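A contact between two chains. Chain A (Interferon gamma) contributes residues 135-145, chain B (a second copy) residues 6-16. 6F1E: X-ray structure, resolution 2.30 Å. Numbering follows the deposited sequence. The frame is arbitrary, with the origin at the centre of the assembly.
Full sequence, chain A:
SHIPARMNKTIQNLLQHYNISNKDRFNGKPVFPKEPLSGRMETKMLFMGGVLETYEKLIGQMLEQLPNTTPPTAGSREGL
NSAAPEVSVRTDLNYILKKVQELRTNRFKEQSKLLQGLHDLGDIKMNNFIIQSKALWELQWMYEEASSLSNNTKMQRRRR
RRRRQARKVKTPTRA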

# COMPACT_ATOMS: atom_id res chain seq x y z
N ALA A 135 -13.69 -8.24 -11.57
CA ALA A 135 -12.59 -8.87 -10.84
C ALA A 135 -12.64 -10.38 -11.03
O ALA A 135 -11.59 -11.01 -11.17
CB ALA A 135 -12.68 -8.52 -9.38
N LEU A 136 -13.85 -10.94 -11.04
CA LEU A 136 -14.02 -12.37 -11.18
C LEU A 136 -13.63 -12.84 -12.59
O LEU A 136 -13.11 -13.94 -12.76
CB LEU A 136 -15.45 -12.80 -10.83
CG LEU A 136 -15.66 -14.31 -10.62
CD1 LEU A 136 -14.78 -14.93 -9.52
CD2 LEU A 136 -17.12 -14.54 -10.30
N TRP A 137 -13.87 -12.00 -13.58
CA TRP A 137 -13.45 -12.25 -14.96
C TRP A 137 -11.95 -12.46 -15.10
O TRP A 137 -11.53 -13.09 -16.06
CB TRP A 137 -13.86 -11.06 -15.82
CG TRP A 137 -13.60 -11.10 -17.24
CD1 TRP A 137 -12.50 -10.64 -17.85
CD2 TRP A 137 -14.49 -11.55 -18.27
NE1 TRP A 137 -12.60 -10.82 -19.22
CE2 TRP A 137 -13.83 -11.36 -19.50
CE3 TRP A 137 -15.78 -12.11 -18.28
CZ2 TRP A 137 -14.43 -11.69 -20.73
CZ3 TRP A 137 -16.38 -12.41 -19.50
CH2 TRP A 137 -15.70 -12.21 -20.71
N GLU A 138 -11.15 -11.95 -14.15
CA GLU A 138 -9.68 -12.10 -14.16
C GLU A 138 -9.07 -13.13 -13.17
O GLU A 138 -7.83 -13.33 -13.17
CB GLU A 138 -9.01 -10.73 -13.91
CG GLU A 138 -9.60 -9.64 -14.78
CD GLU A 138 -8.60 -8.60 -15.23
OE1 GLU A 138 -7.59 -8.98 -15.84
OE2 GLU A 138 -8.84 -7.41 -14.99
N LEU A 139 -9.91 -13.79 -12.36
CA LEU A 139 -9.38 -14.61 -11.26
C LEU A 139 -8.41 -15.73 -11.72
O LEU A 139 -7.31 -15.92 -11.14
CB LEU A 139 -10.51 -15.17 -10.41
CG LEU A 139 -10.10 -16.10 -9.24
CD1 LEU A 139 -8.85 -15.64 -8.48
CD2 LEU A 139 -11.26 -16.24 -8.26
N GLN A 140 -8.80 -16.45 -12.76
CA GLN A 140 -8.00 -17.56 -13.28
C GLN A 140 -6.63 -17.06 -13.76
O GLN A 140 -5.58 -17.51 -13.30
CB GLN A 140 -8.76 -18.26 -14.41
CG GLN A 140 -8.17 -19.57 -14.87
CD GLN A 140 -9.06 -20.22 -15.89
OE1 GLN A 140 -10.31 -20.20 -15.78
NE2 GLN A 140 -8.45 -20.78 -16.93
N TRP A 141 -6.67 -16.08 -14.64
CA TRP A 141 -5.47 -15.50 -15.16
C TRP A 141 -4.62 -15.10 -13.96
O TRP A 141 -3.43 -15.47 -13.89
CB TRP A 141 -5.77 -14.28 -16.06
CG TRP A 141 -4.57 -13.88 -16.88
CD1 TRP A 141 -4.29 -14.28 -18.15
CD2 TRP A 141 -3.46 -13.09 -16.45
NE1 TRP A 141 -3.08 -13.77 -18.55
CE2 TRP A 141 -2.55 -13.04 -17.53
CE3 TRP A 141 -3.13 -12.43 -15.26
CZ2 TRP A 141 -1.35 -12.35 -17.45
CZ3 TRP A 141 -1.95 -11.72 -15.19
CH2 TRP A 141 -1.06 -11.70 -16.28
N MET A 142 -5.25 -14.38 -13.01
CA MET A 142 -4.49 -13.76 -11.89
C MET A 142 -3.98 -14.80 -10.92
O MET A 142 -2.85 -14.68 -10.52
CB MET A 142 -5.31 -12.73 -11.10
CG MET A 142 -5.57 -11.45 -11.84
SD MET A 142 -4.08 -10.47 -12.13
CE MET A 142 -4.95 -9.03 -12.78
N TYR A 143 -4.79 -15.81 -10.58
CA TYR A 143 -4.30 -16.95 -9.80
C TYR A 143 -3.11 -17.66 -10.50
O TYR A 143 -2.09 -17.89 -9.88
CB TYR A 143 -5.42 -17.92 -9.57
CG TYR A 143 -5.11 -19.06 -8.60
CD1 TYR A 143 -5.35 -18.90 -7.22
CD2 TYR A 143 -4.64 -20.31 -9.05
CE1 TYR A 143 -5.10 -19.93 -6.33
CE2 TYR A 143 -4.40 -21.35 -8.16
CZ TYR A 143 -4.63 -21.16 -6.80
OH TYR A 143 -4.40 -22.16 -5.89
N GLU A 144 -3.25 -17.96 -11.80
CA GLU A 144 -2.21 -18.68 -12.52
C GLU A 144 -0.93 -17.89 -12.50
O GLU A 144 0.15 -18.44 -12.21
CB GLU A 144 -2.62 -18.99 -13.97
CG GLU A 144 -3.59 -20.17 -14.15
CD GLU A 144 -4.09 -20.35 -15.60
OE1 GLU A 144 -3.45 -19.80 -16.55
OE2 GLU A 144 -5.13 -21.05 -15.80
N GLU A 145 -1.04 -16.59 -12.78
CA GLU A 145 0.13 -15.71 -12.81
C GLU A 145 0.81 -15.63 -11.44
O GLU A 145 2.05 -15.68 -11.32
CB GLU A 145 -0.28 -14.32 -13.27
CG GLU A 145 0.86 -13.32 -13.38
CD GLU A 145 1.99 -13.79 -14.29
OE1 GLU A 145 1.67 -14.34 -15.39
OE2 GLU A 145 3.18 -13.63 -13.91
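Chain B 6-16: RMNKTIQNLLQ

How does chain B lie on chain A? Residues 6-16 of chain B form one helix, which runs nearly antiparallel to helix 139-145 of chain A, at 154° between their N-to-C directions and with the axes 10.6 Å apart at closest approach. The reversed register places Leu A136 beside Leu B15 (CA to CA 7.2 Å) and Gln A140 beside Asn B8 (CA to CA 6.5 Å).

What holds the leucine end together? Leu A136 points toward chain B, and its t, p conformation brings CD2 to 3.7 Å from CB of Leu B14 and CG to 3.8 Å from CD2 of Leu B15. Leu B14 and Leu B15 share the m, t rotamer, yet CA-to-CB points toward chain A in the first and sideways in the second; the side chain of Leu B15 still ends nearer chain A. Ile B11, also m, t, extends CD1 to 3.8 Å from CG of Leu A139.

Why is Met B7 t, p, t? That course carries its thioether over one face of the Tyr A143 ring. Met B7 SD lies 4.2 Å from the centroid of the Tyr A143 ring, 7° off its normal, and Met B7 CE lies 3.4 Å from Tyr A143 CD1, a sulfur-aromatic and CH-pi contact combined. Tyr A143, with chi1 t and chi2 89°, offers this face, while Leu A139 CD1 approaches Met B7 CE at 4.3 Å.

Does a polar bond reinforce the packing? No direct hydrogen bond crosses. Gln A140 starts sideways, but t, t torsions extend it toward chain B, where its NE2 stands 3.3 Å from Asn B8 ND2; both are donors, so closeness brings no bond. Instead, a water donates weakly to Gln A140 OE1 and to Asn B8 O, each 3.3 Å from the water oxygen, bridging the chains.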

# COMPACT_ATOMS: atom_id res chain seq x y z
N ARG B 6 -10.62 -27.88 -10.66
CA ARG B 6 -11.83 -27.59 -9.89
C ARG B 6 -11.93 -26.05 -9.79
O ARG B 6 -13.01 -25.46 -9.96
CB ARG B 6 -11.79 -28.28 -8.51
CG ARG B 6 -13.14 -28.38 -7.78
CD ARG B 6 -13.05 -29.17 -6.46
NE ARG B 6 -13.99 -28.66 -5.45
CZ ARG B 6 -13.90 -28.81 -4.11
NH1 ARG B 6 -12.88 -29.48 -3.54
NH2 ARG B 6 -14.84 -28.26 -3.32
N MET B 7 -10.78 -25.41 -9.54
CA MET B 7 -10.63 -23.95 -9.57
C MET B 7 -11.35 -23.33 -10.76
O MET B 7 -12.30 -22.55 -10.61
CB MET B 7 -9.14 -23.60 -9.65
CG MET B 7 -8.80 -22.14 -9.49
SD MET B 7 -8.79 -21.69 -7.76
CE MET B 7 -8.51 -19.94 -7.98
N ASN B 8 -10.93 -23.75 -11.94
CA ASN B 8 -11.39 -23.16 -13.20
C ASN B 8 -12.87 -23.47 -13.51
O ASN B 8 -13.60 -22.61 -14.02
CB ASN B 8 -10.42 -23.62 -14.30
CG ASN B 8 -8.97 -23.21 -14.00
OD1 ASN B 8 -8.66 -22.71 -12.91
ND2 ASN B 8 -8.08 -23.39 -14.97
N LYS B 9 -13.29 -24.67 -13.12
CA LYS B 9 -14.67 -25.11 -13.27
C LYS B 9 -15.56 -24.38 -12.27
O LYS B 9 -16.71 -24.04 -12.59
CB LYS B 9 -14.75 -26.66 -13.12
CG LYS B 9 -16.16 -27.26 -12.94
CD LYS B 9 -16.27 -28.77 -13.24
CE LYS B 9 -15.29 -29.70 -12.50
NZ LYS B 9 -15.70 -30.21 -11.15
N THR B 10 -15.06 -24.15 -11.05
CA THR B 10 -15.82 -23.40 -10.02
C THR B 10 -16.00 -21.92 -10.43
O THR B 10 -17.11 -21.38 -10.36
CB THR B 10 -15.14 -23.45 -8.64
OG1 THR B 10 -14.87 -24.81 -8.27
CG2 THR B 10 -16.03 -22.83 -7.62
N ILE B 11 -14.92 -21.29 -10.92
CA ILE B 11 -15.01 -19.93 -11.50
C ILE B 11 -16.06 -19.77 -12.64
O ILE B 11 -16.81 -18.75 -12.69
CB ILE B 11 -13.65 -19.46 -12.00
CG1 ILE B 11 -12.70 -19.21 -10.84
CG2 ILE B 11 -13.77 -18.14 -12.73
CD1 ILE B 11 -11.25 -19.12 -11.28
N GLN B 12 -16.14 -20.74 -13.56
CA GLN B 12 -17.08 -20.57 -14.69
C GLN B 12 -18.48 -20.59 -14.14
O GLN B 12 -19.36 -19.86 -14.64
CB GLN B 12 -16.90 -21.61 -15.82
CG GLN B 12 -15.73 -21.38 -16.79
CD GLN B 12 -15.46 -19.91 -17.16
OE1 GLN B 12 -16.30 -19.22 -17.80
NE2 GLN B 12 -14.26 -19.42 -16.75
N ASN B 13 -18.69 -21.39 -13.10
CA ASN B 13 -19.99 -21.45 -12.46
C ASN B 13 -20.34 -20.13 -11.84
O ASN B 13 -21.46 -19.62 -12.01
CB ASN B 13 -20.02 -22.55 -11.40
CG ASN B 13 -20.14 -23.92 -12.01
OD1 ASN B 13 -21.07 -24.16 -12.77
ND2 ASN B 13 -19.20 -24.82 -11.69
N LEU B 14 -19.39 -19.55 -11.13
CA LEU B 14 -19.64 -18.30 -10.43
C LEU B 14 -19.97 -17.19 -11.42
O LEU B 14 -20.87 -16.37 -11.18
CB LEU B 14 -18.45 -17.93 -9.58
CG LEU B 14 -18.27 -18.86 -8.39
CD1 LEU B 14 -16.88 -18.65 -7.80
CD2 LEU B 14 -19.34 -18.55 -7.38
N LEU B 15 -19.28 -17.22 -12.57
CA LEU B 15 -19.55 -16.26 -13.62
C LEU B 15 -20.99 -16.30 -14.09
O LEU B 15 -21.50 -15.27 -14.50
CB LEU B 15 -18.56 -16.41 -14.78
CG LEU B 15 -17.12 -16.00 -14.43
CD1 LEU B 15 -16.09 -16.37 -15.50
CD2 LEU B 15 -17.07 -14.49 -14.17
N GLN B 16 -21.65 -17.45 -14.02
CA GLN B 16 -23.07 -17.51 -14.36
C GLN B 16 -23.85 -16.62 -13.41
O GLN B 16 -24.74 -15.87 -13.86
CB GLN B 16 -23.61 -18.95 -14.39
CG GLN B 16 -23.18 -19.74 -15.64
CD GLN B 16 -23.72 -21.19 -15.67
OE1 GLN B 16 -23.66 -21.92 -14.67
NE2 GLN B 16 -24.22 -21.62 -16.83
O HOH W 1 -12.26 -22.58 -17.01